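Long-range contacts in phytase (Debaryomyces castellii, PDB 2GFI), which catalyses the hydrolytic release of phosphate from inositol hexakisphosphate (phytate), as a 3-phytase of the histidine acid phosphatase family: residues G8-G13 with Q30-R35; G95-E100 with A240-L245; G383-V388 with N411-N416. One frame throughout, in Å; residues are numbered along the deposited sequence.

Contact 1. Residues G8-G13 with Q30-R35; sequences GLLLVG and QYNIIR
A single beta bridge joins L10 to N32, the two chain pieces running almost oppositely (161°). Two backbone bonds make it: I33 N donates to L9 O at 2.7 Å, and L11 N donates to Y31 O at 2.8 Å. Next to the bridge, the V12 and Y31 side chains cross at about a right angle. V12 CB lies 3.7 Å from the ring centroid in a CH-pi contact, shifted toward the rim; V12 CG2, anti to the backbone N, lies 3.6 Å from Y31 CE2, and Q30 CG packs on the opposite face. Both segments belong to the irregular N-terminal region ahead of strand 59-69, where L11 centres an inverse gamma turn and N32 OD1 closes an Asx turn by accepting from I34 N. At the L9 end, L9 CD1 meets I34 CD1 at 3.7 Å; L11 CD2 lies against I33 CD1 at 3.6 Å, and both L11 and I33 also touch F280 of helix 277-295. An alanine at Y31 would probably leave V12 without the ring face it packs on and open a gap between V12 and Q30. Two neighbouring subunits close over this region: Q24 of the second accepts from L9 N, and N7 of the third donates to V12 O.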
ATOM      1  N   GLY A   8      -4.258   5.631 -10.538  1.00 21.16           N
ATOM      2  CA  GLY A   8      -3.023   5.836  -9.797  1.00 20.16           C
ATOM      3  C   GLY A   8      -1.901   6.370 -10.661  1.00 19.28           C
ATOM      4  O   GLY A   8      -2.096   6.751 -11.838  1.00 18.69           O
ATOM      5  N   LEU A   9      -0.711   6.357 -10.088  1.00 18.15           N
ATOM      6  CA  LEU A   9       0.438   7.024 -10.687  1.00 17.43           C
ATOM      7  C   LEU A   9       1.463   6.023 -11.173  1.00 17.49           C
ATOM      8  O   LEU A   9       2.470   6.407 -11.759  1.00 18.03           O
ATOM      9  CB  LEU A   9       1.079   7.978  -9.675  1.00 16.52           C
ATOM     10  CG  LEU A   9       0.147   9.055  -9.143  1.00 16.73           C
ATOM     11  CD1 LEU A   9       0.747   9.818  -7.967  1.00 15.91           C
ATOM     12  CD2 LEU A   9      -0.200  10.010 -10.306  1.00 17.73           C
ATOM     13  N   LEU A  10       1.207   4.737 -10.943  1.00 17.79           N
ATOM     14  CA  LEU A  10       2.229   3.718 -11.186  1.00 18.72           C
ATOM     15  C   LEU A  10       2.053   3.063 -12.550  1.00 18.76           C
ATOM     16  O   LEU A  10       0.975   2.612 -12.911  1.00 18.95           O
ATOM     17  CB  LEU A  10       2.247   2.649 -10.079  1.00 18.53           C
ATOM     18  CG  LEU A  10       2.454   3.188  -8.666  1.00 20.55           C
ATOM     19  CD1 LEU A  10       2.272   2.066  -7.662  1.00 19.63           C
ATOM     20  CD2 LEU A  10       3.823   3.862  -8.512  1.00 20.44           C
ATOM     21  N   LEU A  11       3.152   3.003 -13.267  1.00 18.80           N
ATOM     22  CA  LEU A  11       3.252   2.370 -14.567  1.00 19.91           C
ATOM     23  C   LEU A  11       3.655   0.900 -14.408  1.00 20.09           C
ATOM     24  O   LEU A  11       4.601   0.412 -15.053  1.00 21.05           O
ATOM     25  CB  LEU A  11       4.306   3.129 -15.367  1.00 19.15           C
ATOM     26  CG  LEU A  11       3.908   4.262 -16.332  1.00 19.17           C
ATOM     27  CD1 LEU A  11       2.460   4.631 -16.405  1.00 17.54           C
ATOM     28  CD2 LEU A  11       4.861   5.481 -16.273  1.00 15.42           C
ATOM     29  N   VAL A  12       2.952   0.212 -13.522  1.00 19.35           N
ATOM     30  CA  VAL A  12       3.168  -1.208 -13.264  1.00 18.96           C
ATOM     31  C   VAL A  12       1.890  -1.718 -12.624  1.00 20.03           C
ATOM     32  O   VAL A  12       1.210  -0.961 -11.894  1.00 21.79           O
ATOM     33  CB  VAL A  12       4.358  -1.432 -12.306  1.00 18.95           C
ATOM     34  CG1 VAL A  12       3.994  -0.965 -10.835  1.00 17.92           C
ATOM     35  CG2 VAL A  12       4.874  -2.899 -12.364  1.00 15.92           C
ATOM     36  N   GLY A  13       1.543  -2.975 -12.870  1.00 20.03           N
ATOM     37  CA  GLY A  13       0.410  -3.556 -12.170  1.00 19.25           C
ATOM     38  C   GLY A  13       0.842  -4.501 -11.063  1.00 19.95           C
ATOM     39  O   GLY A  13       1.970  -4.422 -10.546  1.00 19.82           O
ATOM     40  N   GLN A  30       9.828   3.114  -8.658  1.00 16.52           N
ATOM     41  CA  GLN A  30      10.526   3.417  -9.916  1.00 16.83           C
ATOM     42  C   GLN A  30       9.505   3.690 -11.042  1.00 16.76           C
ATOM     43  O   GLN A  30       9.830   4.321 -12.036  1.00 16.95           O
ATOM     44  CB  GLN A  30      11.424   2.240 -10.317  1.00 15.79           C
ATOM     45  CG  GLN A  30      10.648   0.941 -10.313  1.00 18.32           C
ATOM     46  CD  GLN A  30      11.407  -0.275 -10.768  1.00 20.50           C
ATOM     47  OE1 GLN A  30      11.427  -1.300 -10.050  1.00 26.12           O
ATOM     48  NE2 GLN A  30      12.010  -0.205 -11.930  1.00 17.26           N
ATOM     49  N   TYR A  31       8.277   3.208 -10.877  1.00 16.31           N
ATOM     50  CA  TYR A  31       7.306   3.216 -11.970  1.00 17.23           C
ATOM     51  C   TYR A  31       6.361   4.411 -11.909  1.00 17.30           C
ATOM     52  O   TYR A  31       5.443   4.513 -12.692  1.00 17.74           O
ATOM     53  CB  TYR A  31       6.476   1.936 -11.949  1.00 16.69           C
ATOM     54  CG  TYR A  31       7.246   0.690 -12.266  1.00 17.37           C
ATOM     55  CD1 TYR A  31       7.784   0.477 -13.528  1.00 17.14           C
ATOM     56  CD2 TYR A  31       7.415  -0.314 -11.292  1.00 19.17           C
ATOM     57  CE1 TYR A  31       8.468  -0.701 -13.821  1.00 17.85           C
ATOM     58  CE2 TYR A  31       8.067  -1.486 -11.572  1.00 17.56           C
ATOM     59  CZ  TYR A  31       8.583  -1.671 -12.837  1.00 17.77           C
ATOM     60  OH  TYR A  31       9.244  -2.828 -13.100  1.00 20.49           O
ATOM     61  N   ASN A  32       6.568   5.287 -10.955  1.00 16.98           N
ATOM     62  CA  ASN A  32       5.709   6.409 -10.821  1.00 17.74           C
ATOM     63  C   ASN A  32       5.857   7.373 -12.017  1.00 18.09           C
ATOM     64  O   ASN A  32       6.963   7.852 -12.288  1.00 18.49           O
ATOM     65  CB  ASN A  32       5.946   7.109  -9.470  1.00 17.48           C
ATOM     66  CG  ASN A  32       4.816   8.041  -9.115  1.00 17.37           C
ATOM     67  OD1 ASN A  32       4.508   8.954  -9.882  1.00 18.71           O
ATOM     68  ND2 ASN A  32       4.165   7.810  -7.972  1.00 13.45           N
ATOM     69  N   ILE A  33       4.729   7.629 -12.694  1.00 17.63           N
ATOM     70  CA  ILE A  33       4.601   8.454 -13.903  1.00 17.44           C
ATOM     71  C   ILE A  33       5.209   9.856 -13.656  1.00 17.41           C
ATOM     72  O   ILE A  33       5.916  10.407 -14.512  1.00 17.23           O
ATOM     73  CB  ILE A  33       3.057   8.469 -14.325  1.00 17.76           C
ATOM     74  CG1 ILE A  33       2.751   8.986 -15.751  1.00 19.62           C
ATOM     75  CG2 ILE A  33       2.217   9.257 -13.388  1.00 16.32           C
ATOM     76  CD1 ILE A  33       3.902   8.945 -16.635  1.00 24.15           C
ATOM     77  N   ILE A  34       4.957  10.420 -12.468  1.00 16.43           N
ATOM     78  CA  ILE A  34       5.519  11.702 -12.112  1.00 16.03           C
ATOM     79  C   ILE A  34       7.022  11.786 -12.374  1.00 17.23           C
ATOM     80  O   ILE A  34       7.509  12.834 -12.833  1.00 17.02           O
ATOM     81  CB  ILE A  34       5.205  12.062 -10.659  1.00 15.52           C
ATOM     82  CG1 ILE A  34       3.700  12.123 -10.461  1.00 13.88           C
ATOM     83  CG2 ILE A  34       5.838  13.405 -10.294  1.00 14.25           C
ATOM     84  CD1 ILE A  34       3.277  12.356  -9.038  1.00 14.52           C
ATOM     85  N   ARG A  35       7.747  10.704 -12.104  1.00 18.00           N
ATOM     86  CA  ARG A  35       9.191  10.767 -12.184  1.00 19.86           C
ATOM     87  C   ARG A  35       9.660  10.907 -13.630  1.00 20.08           C
ATOM     88  O   ARG A  35      10.816  11.238 -13.855  1.00 20.28           O
ATOM     89  CB  ARG A  35       9.896   9.606 -11.412  1.00 19.97           C
ATOM     90  CG  ARG A  35       9.730   9.756  -9.877  1.00 21.79           C
ATOM     91  CD  ARG A  35      10.982   9.564  -8.956  1.00 20.10           C
ATOM     92  NE  ARG A  35      10.592   9.517  -7.520  1.00 20.05           N
ATOM     93  CZ  ARG A  35       9.814   8.514  -7.022  1.00 23.56           C
ATOM     94  NH1 ARG A  35       9.390   7.537  -7.856  1.00 21.23           N
ATOM     95  NH2 ARG A  35       9.457   8.459  -5.728  1.00 19.76           N
TER

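Contact 2. Residues G95-E100 with A240-L245; sequences GTFKGE and ASNPGL
The F97 ring and the N242 amide meet with their planes 63° apart, the two side chains crossing at about a right angle. L245 CD1 sits at the ring's edge, near its plane, 3.7 Å from F97 CE1, and the ring of Y93 also meets F97. N242 OD1 approaches the ring obliquely, 3.6 Å from CD1. In its own carbonyl plane that oxygen accepts from K98 N at 2.8 Å, in a nearly straight bond (168° at the hydrogen). The amide's other end, ND2, donates to F238 O one turn back in the helix and to a water at 3.0 Å. The same water donates to K98 O at 2.7 Å and to E100 OE1 at 3.1 Å, so the N242 amide grips the backbone of K98 directly through OD1 and by way of the water through ND2. A chi1 of -50° sets CG of N242 anti to its carbonyl carbon and beside the backbone N; the amide it carries reaches loop 95-100. N242 is the first residue to leave helix 229-241, and it opens a type II beta turn closed by a bond from L245 N to N242 O, with G244 at positive phi. The contact therefore ties the end of that helix to the loop between helices 77-91 and 133-148. K98 bends at chi3 and chi4 to bring NZ 3.5 Å from S241 O, a weak bond in which its positive charge probably suits the carbonyl end of the helix. G99, at positive phi, packs its CA against S241 OG; a CB there would clash with that hydroxyl. E100 OE2 forms a salt bridge with R237, while G99 N donates to D106 of the third subunit.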
ATOM      1  N   GLY A  95     -12.430  10.955 -38.993  1.00 35.74           N
ATOM      2  CA  GLY A  95     -12.177   9.567 -38.683  1.00 34.16           C
ATOM      3  C   GLY A  95     -12.500   9.383 -37.220  1.00 33.18           C
ATOM      4  O   GLY A  95     -12.505  10.345 -36.441  1.00 32.42           O
ATOM      5  N   THR A  96     -12.806   8.146 -36.862  1.00 32.04           N
ATOM      6  CA  THR A  96     -12.970   7.757 -35.483  1.00 30.72           C
ATOM      7  C   THR A  96     -11.619   7.279 -34.987  1.00 29.28           C
ATOM      8  O   THR A  96     -11.006   6.414 -35.601  1.00 28.95           O
ATOM      9  CB  THR A  96     -13.983   6.651 -35.424  1.00 31.09           C
ATOM     10  OG1 THR A  96     -15.232   7.196 -35.848  1.00 31.52           O
ATOM     11  CG2 THR A  96     -14.245   6.228 -34.002  1.00 30.64           C
ATOM     12  N   PHE A  97     -11.139   7.880 -33.901  1.00 27.54           N
ATOM     13  CA  PHE A  97      -9.905   7.423 -33.266  1.00 26.16           C
ATOM     14  C   PHE A  97     -10.053   6.010 -32.739  1.00 25.09           C
ATOM     15  O   PHE A  97     -11.077   5.656 -32.179  1.00 24.73           O
ATOM     16  CB  PHE A  97      -9.507   8.355 -32.115  1.00 25.85           C
ATOM     17  CG  PHE A  97      -8.903   9.653 -32.570  1.00 24.90           C
ATOM     18  CD1 PHE A  97      -7.576   9.706 -32.967  1.00 25.03           C
ATOM     19  CD2 PHE A  97      -9.662  10.820 -32.589  1.00 24.76           C
ATOM     20  CE1 PHE A  97      -6.990  10.897 -33.383  1.00 25.43           C
ATOM     21  CE2 PHE A  97      -9.085  12.028 -33.011  1.00 25.61           C
ATOM     22  CZ  PHE A  97      -7.739  12.060 -33.406  1.00 24.34           C
ATOM     23  N   LYS A  98      -9.023   5.208 -32.933  1.00 24.55           N
ATOM     24  CA  LYS A  98      -8.973   3.842 -32.410  1.00 24.64           C
ATOM     25  C   LYS A  98      -7.699   3.709 -31.593  1.00 23.80           C
ATOM     26  O   LYS A  98      -6.902   4.628 -31.584  1.00 22.97           O
ATOM     27  CB  LYS A  98      -9.036   2.806 -33.550  1.00 24.00           C
ATOM     28  CG  LYS A  98     -10.440   2.784 -34.261  1.00 25.63           C
ATOM     29  CD  LYS A  98     -10.628   1.604 -35.224  1.00 25.94           C
ATOM     30  CE  LYS A  98      -9.635   1.655 -36.392  1.00 29.28           C
ATOM     31  NZ  LYS A  98      -9.733   2.947 -37.121  1.00 31.81           N
ATOM     32  N   GLY A  99      -7.514   2.571 -30.902  1.00 24.01           N
ATOM     33  CA  GLY A  99      -6.323   2.348 -30.103  1.00 22.55           C
ATOM     34  C   GLY A  99      -6.187   3.276 -28.900  1.00 22.55           C
ATOM     35  O   GLY A  99      -7.169   3.640 -28.250  1.00 21.85           O
ATOM     36  N   GLU A 100      -4.951   3.640 -28.590  1.00 23.25           N
ATOM     37  CA  GLU A 100      -4.654   4.500 -27.443  1.00 24.57           C
ATOM     38  C   GLU A 100      -5.329   5.839 -27.523  1.00 23.03           C
ATOM     39  O   GLU A 100      -5.547   6.459 -26.505  1.00 22.65           O
ATOM     40  CB  GLU A 100      -3.161   4.815 -27.336  1.00 25.78           C
ATOM     41  CG  GLU A 100      -2.242   3.640 -27.439  1.00 32.64           C
ATOM     42  CD  GLU A 100      -1.493   3.670 -28.740  1.00 35.69           C
ATOM     43  OE1 GLU A 100      -2.110   3.465 -29.850  1.00 43.44           O
ATOM     44  OE2 GLU A 100      -0.285   3.929 -28.627  1.00 41.64           O
ATOM     45  N   ALA A 240      -0.734   4.276 -37.153  1.00 29.23           N
ATOM     46  CA  ALA A 240      -1.085   2.902 -37.529  1.00 29.25           C
ATOM     47  C   ALA A 240      -2.541   2.574 -37.195  1.00 29.02           C
ATOM     48  O   ALA A 240      -3.222   1.833 -37.927  1.00 29.11           O
ATOM     49  CB  ALA A 240      -0.132   1.892 -36.835  1.00 29.60           C
ATOM     50  N   SER A 241      -3.001   3.116 -36.075  1.00 27.96           N
ATOM     51  CA  SER A 241      -4.349   2.911 -35.606  1.00 27.34           C
ATOM     52  C   SER A 241      -5.273   3.985 -36.175  1.00 26.27           C
ATOM     53  O   SER A 241      -6.491   3.831 -36.163  1.00 26.82           O
ATOM     54  CB  SER A 241      -4.338   2.963 -34.065  1.00 28.50           C
ATOM     55  OG  SER A 241      -4.478   1.646 -33.517  1.00 31.48           O
ATOM     56  N   ASN A 242      -4.689   5.086 -36.632  1.00 25.27           N
ATOM     57  CA  ASN A 242      -5.447   6.250 -37.101  1.00 25.88           C
ATOM     58  C   ASN A 242      -4.856   6.768 -38.409  1.00 26.36           C
ATOM     59  O   ASN A 242      -4.107   7.735 -38.413  1.00 25.93           O
ATOM     60  CB  ASN A 242      -5.454   7.345 -36.026  1.00 25.00           C
ATOM     61  CG  ASN A 242      -5.855   6.801 -34.678  1.00 24.13           C
ATOM     62  OD1 ASN A 242      -7.017   6.503 -34.442  1.00 24.96           O
ATOM     63  ND2 ASN A 242      -4.891   6.621 -33.810  1.00 24.22           N
ATOM     64  N   PRO A 243      -5.171   6.091 -39.511  1.00 27.76           N
ATOM     65  CA  PRO A 243      -4.590   6.435 -40.827  1.00 28.52           C
ATOM     66  C   PRO A 243      -4.869   7.881 -41.193  1.00 28.90           C
ATOM     67  O   PRO A 243      -6.002   8.337 -41.048  1.00 28.96           O
ATOM     68  CB  PRO A 243      -5.307   5.465 -41.777  1.00 28.32           C
ATOM     69  CG  PRO A 243      -5.603   4.280 -40.877  1.00 27.96           C
ATOM     70  CD  PRO A 243      -6.092   4.935 -39.610  1.00 27.47           C
ATOM     71  N   GLY A 244      -3.818   8.610 -41.563  1.00 29.54           N
ATOM     72  CA  GLY A 244      -3.976   9.982 -42.029  1.00 29.87           C
ATOM     73  C   GLY A 244      -3.956  10.998 -40.906  1.00 30.22           C
ATOM     74  O   GLY A 244      -4.029  12.215 -41.166  1.00 29.97           O
ATOM     75  N   LEU A 245      -3.846  10.512 -39.660  1.00 30.01           N
ATOM     76  CA  LEU A 245      -3.682  11.405 -38.504  1.00 29.48           C
ATOM     77  C   LEU A 245      -2.499  12.347 -38.729  1.00 29.91           C
ATOM     78  O   LEU A 245      -1.357  11.911 -38.932  1.00 29.76           O
ATOM     79  CB  LEU A 245      -3.482  10.611 -37.216  1.00 29.45           C
ATOM     80  CG  LEU A 245      -3.160  11.478 -35.999  1.00 27.90           C
ATOM     81  CD1 LEU A 245      -4.391  12.297 -35.553  1.00 23.40           C
ATOM     82  CD2 LEU A 245      -2.573  10.626 -34.892  1.00 27.36           C
TER
HETATM   83  O   HOH W   1      -4.328   5.251 -31.159  1.00 33.61           O

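Contact 3. Residues G383-V388 with N411-N416; sequences GNESYV and NLNDYN
N411 grips E385 from across the contact: its ND2 donates to E385 OE1 at 2.9 Å, the carboxylate oxygen lying in the amide plane of N411 but being met from 49° above the carboxylate's own plane. CG of N411, anti to the backbone N (chi1 -164°), is set beside the carbonyl carbon. From there OD1 accepts from N413 N at 3.1 Å, the capping bond of an N-cap residue. A water completes the polar cluster, donating to N411 OD1 at 2.8 Å and to E385 OE1 at 2.7 Å and accepting from S386 N. The E385 carboxylate thus lies close to the first turn of helix 412-423, where its negative charge is likely to be favourable. N411 is also the last residue of the short strand 410-411, and faces Y387 of strand 385-392 as an antiparallel non-hydrogen-bonded pair, so the helix starts directly from the sheet. L412 N, in the first helical residue, donates to S386 O at 2.7 Å. Beyond this bond the contact becomes apolar. V388 splits its methyls between two helix residues: CG1 sits over the centre of one face of the Y415 ring, 4.1 Å from the centroid, in a CH-pi contact, while CG2 meets L412 CD1 at 4.1 Å. The V388 and Y415 side chains cross at about a right angle. The phenol end of Y415 is hydrogen-bonded to Y390 OH, two residues beyond V388 in strand 385-392, and its ring also touches L310 and L317 of helix 302-318.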
ATOM      1  N   GLY A 383      25.304  18.259  21.106  1.00 36.76           N
ATOM      2  CA  GLY A 383      26.389  18.638  22.013  1.00 38.25           C
ATOM      3  C   GLY A 383      26.804  20.092  21.833  1.00 38.46           C
ATOM      4  O   GLY A 383      25.969  20.987  21.840  1.00 38.11           O
ATOM      5  N   ASN A 384      28.092  20.338  21.655  1.00 39.88           N
ATOM      6  CA  ASN A 384      28.574  21.729  21.532  1.00 41.13           C
ATOM      7  C   ASN A 384      28.868  22.110  20.079  1.00 40.42           C
ATOM      8  O   ASN A 384      29.551  23.110  19.794  1.00 40.18           O
ATOM      9  CB  ASN A 384      29.795  21.969  22.448  1.00 42.31           C
ATOM     10  CG  ASN A 384      31.066  21.291  21.929  1.00 45.97           C
ATOM     11  OD1 ASN A 384      31.026  20.167  21.365  1.00 49.20           O
ATOM     12  ND2 ASN A 384      32.209  21.980  22.101  1.00 49.20           N
ATOM     13  N   GLU A 385      28.343  21.292  19.166  1.00 39.51           N
ATOM     14  CA  GLU A 385      28.522  21.498  17.735  1.00 38.50           C
ATOM     15  C   GLU A 385      27.181  21.729  17.057  1.00 36.44           C
ATOM     16  O   GLU A 385      26.164  21.192  17.487  1.00 36.59           O
ATOM     17  CB  GLU A 385      29.230  20.303  17.110  1.00 39.12           C
ATOM     18  CG  GLU A 385      30.605  20.031  17.678  1.00 43.74           C
ATOM     19  CD  GLU A 385      31.584  21.167  17.435  1.00 48.27           C
ATOM     20  OE1 GLU A 385      31.418  21.909  16.430  1.00 52.13           O
ATOM     21  OE2 GLU A 385      32.531  21.319  18.254  1.00 52.53           O
ATOM     22  N   SER A 386      27.187  22.548  16.014  1.00 34.07           N
ATOM     23  CA  SER A 386      26.001  22.719  15.179  1.00 32.45           C
ATOM     24  C   SER A 386      26.211  22.043  13.853  1.00 30.51           C
ATOM     25  O   SER A 386      27.308  22.104  13.259  1.00 29.37           O
ATOM     26  CB  SER A 386      25.680  24.184  14.918  1.00 32.40           C
ATOM     27  OG  SER A 386      25.117  24.735  16.062  1.00 32.95           O
ATOM     28  N   TYR A 387      25.125  21.427  13.394  1.00 28.86           N
ATOM     29  CA  TYR A 387      25.127  20.637  12.171  1.00 27.31           C
ATOM     30  C   TYR A 387      24.081  21.158  11.207  1.00 26.79           C
ATOM     31  O   TYR A 387      23.037  21.673  11.606  1.00 26.34           O
ATOM     32  CB  TYR A 387      24.894  19.172  12.491  1.00 26.56           C
ATOM     33  CG  TYR A 387      26.016  18.626  13.319  1.00 25.80           C
ATOM     34  CD1 TYR A 387      27.150  18.092  12.717  1.00 24.42           C
ATOM     35  CD2 TYR A 387      25.962  18.688  14.714  1.00 25.41           C
ATOM     36  CE1 TYR A 387      28.197  17.620  13.486  1.00 26.52           C
ATOM     37  CE2 TYR A 387      26.985  18.214  15.486  1.00 24.21           C
ATOM     38  CZ  TYR A 387      28.101  17.696  14.877  1.00 25.59           C
ATOM     39  OH  TYR A 387      29.126  17.232  15.654  1.00 27.76           O
ATOM     40  N   VAL A 388      24.401  21.017   9.933  1.00 26.01           N
ATOM     41  CA  VAL A 388      23.555  21.462   8.852  1.00 25.55           C
ATOM     42  C   VAL A 388      23.304  20.247   7.941  1.00 24.39           C
ATOM     43  O   VAL A 388      24.187  19.437   7.729  1.00 22.89           O
ATOM     44  CB  VAL A 388      24.260  22.640   8.116  1.00 25.96           C
ATOM     45  CG1 VAL A 388      23.618  22.932   6.822  1.00 28.09           C
ATOM     46  CG2 VAL A 388      24.209  23.907   8.997  1.00 27.29           C
ATOM     47  N   ASN A 411      28.992  19.540  10.031  1.00 28.40           N
ATOM     48  CA  ASN A 411      29.317  20.537  11.058  1.00 29.69           C
ATOM     49  C   ASN A 411      29.296  21.908  10.406  1.00 28.90           C
ATOM     50  O   ASN A 411      29.865  22.101   9.337  1.00 29.37           O
ATOM     51  CB  ASN A 411      30.708  20.284  11.664  1.00 30.67           C
ATOM     52  CG  ASN A 411      30.929  21.031  12.980  1.00 32.63           C
ATOM     53  OD1 ASN A 411      30.831  22.256  13.047  1.00 35.45           O
ATOM     54  ND2 ASN A 411      31.242  20.285  14.034  1.00 35.88           N
ATOM     55  N   LEU A 412      28.640  22.869  11.019  1.00 29.02           N
ATOM     56  CA  LEU A 412      28.584  24.201  10.397  1.00 29.36           C
ATOM     57  C   LEU A 412      29.962  24.761  10.014  1.00 29.60           C
ATOM     58  O   LEU A 412      30.090  25.474   9.019  1.00 28.96           O
ATOM     59  CB  LEU A 412      27.806  25.164  11.277  1.00 29.79           C
ATOM     60  CG  LEU A 412      27.686  26.612  10.821  1.00 29.97           C
ATOM     61  CD1 LEU A 412      27.068  26.771   9.445  1.00 28.71           C
ATOM     62  CD2 LEU A 412      26.885  27.311  11.876  1.00 31.55           C
ATOM     63  N   ASN A 413      30.991  24.421  10.801  1.00 30.19           N
ATOM     64  CA  ASN A 413      32.356  24.815  10.483  1.00 30.42           C
ATOM     65  C   ASN A 413      32.824  24.248   9.170  1.00 29.69           C
ATOM     66  O   ASN A 413      33.337  24.972   8.328  1.00 29.50           O
ATOM     67  CB  ASN A 413      33.311  24.448  11.640  1.00 31.63           C
ATOM     68  CG  ASN A 413      32.991  25.216  12.903  1.00 33.70           C
ATOM     69  OD1 ASN A 413      32.682  26.420  12.849  1.00 37.40           O
ATOM     70  ND2 ASN A 413      33.016  24.535  14.039  1.00 34.47           N
ATOM     71  N   ASP A 414      32.617  22.945   8.996  1.00 30.24           N
ATOM     72  CA  ASP A 414      32.862  22.250   7.739  1.00 30.34           C
ATOM     73  C   ASP A 414      31.944  22.732   6.623  1.00 29.87           C
ATOM     74  O   ASP A 414      32.365  22.844   5.478  1.00 30.17           O
ATOM     75  CB  ASP A 414      32.662  20.763   7.943  1.00 30.89           C
ATOM     76  CG  ASP A 414      33.728  20.150   8.821  1.00 32.98           C
ATOM     77  OD1 ASP A 414      34.889  20.639   8.779  1.00 35.39           O
ATOM     78  OD2 ASP A 414      33.495  19.190   9.585  1.00 33.15           O
ATOM     79  N   TYR A 415      30.691  23.028   6.961  1.00 29.65           N
ATOM     80  CA  TYR A 415      29.743  23.508   5.963  1.00 29.09           C
ATOM     81  C   TYR A 415      30.195  24.844   5.382  1.00 29.72           C
ATOM     82  O   TYR A 415      30.005  25.107   4.192  1.00 28.74           O
ATOM     83  CB  TYR A 415      28.319  23.617   6.511  1.00 28.20           C
ATOM     84  CG  TYR A 415      27.365  24.032   5.394  1.00 29.44           C
ATOM     85  CD1 TYR A 415      27.191  23.209   4.257  1.00 27.44           C
ATOM     86  CD2 TYR A 415      26.671  25.256   5.443  1.00 27.87           C
ATOM     87  CE1 TYR A 415      26.362  23.591   3.221  1.00 28.01           C
ATOM     88  CE2 TYR A 415      25.828  25.636   4.411  1.00 28.43           C
ATOM     89  CZ  TYR A 415      25.675  24.796   3.305  1.00 28.32           C
ATOM     90  OH  TYR A 415      24.858  25.157   2.279  1.00 26.98           O
ATOM     91  N   ASN A 416      30.808  25.681   6.233  1.00 30.54           N
ATOM     92  CA  ASN A 416      31.445  26.923   5.787  1.00 30.46           C
ATOM     93  C   ASN A 416      32.516  26.715   4.726  1.00 30.38           C
ATOM     94  O   ASN A 416      32.551  27.443   3.743  1.00 30.53           O
ATOM     95  CB  ASN A 416      31.958  27.724   6.984  1.00 30.45           C
ATOM     96  CG  ASN A 416      30.908  28.661   7.529  1.00 30.43           C
ATOM     97  OD1 ASN A 416      30.694  29.749   6.997  1.00 31.50           O
ATOM     98  ND2 ASN A 416      30.218  28.233   8.569  1.00 29.12           N
TER
HETATM   99  O   HOH W   2      29.767  23.713  15.195  1.00 32.36           O

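In the fold
The three contacts follow one another along the chain without touching. Contacts 1 and 2 lie on the same side of the chain's centre, their own centres 26 Å apart and nearest atoms about 12 Å apart, and both touch the third subunit. Contact 3 lies on the opposite side from contact 2, 62 Å away between centres, and no other chain of the assembly reaches its segments. None lies at the predicted catalytic residues H70 and D333. Contact 3 is linked to H70 through the sheet: its strand 385-392 pairs with 374-382, which pairs with strand 59-69 leading directly into H70. The side chain of Y415 is about 11 Å from a glycan sugar.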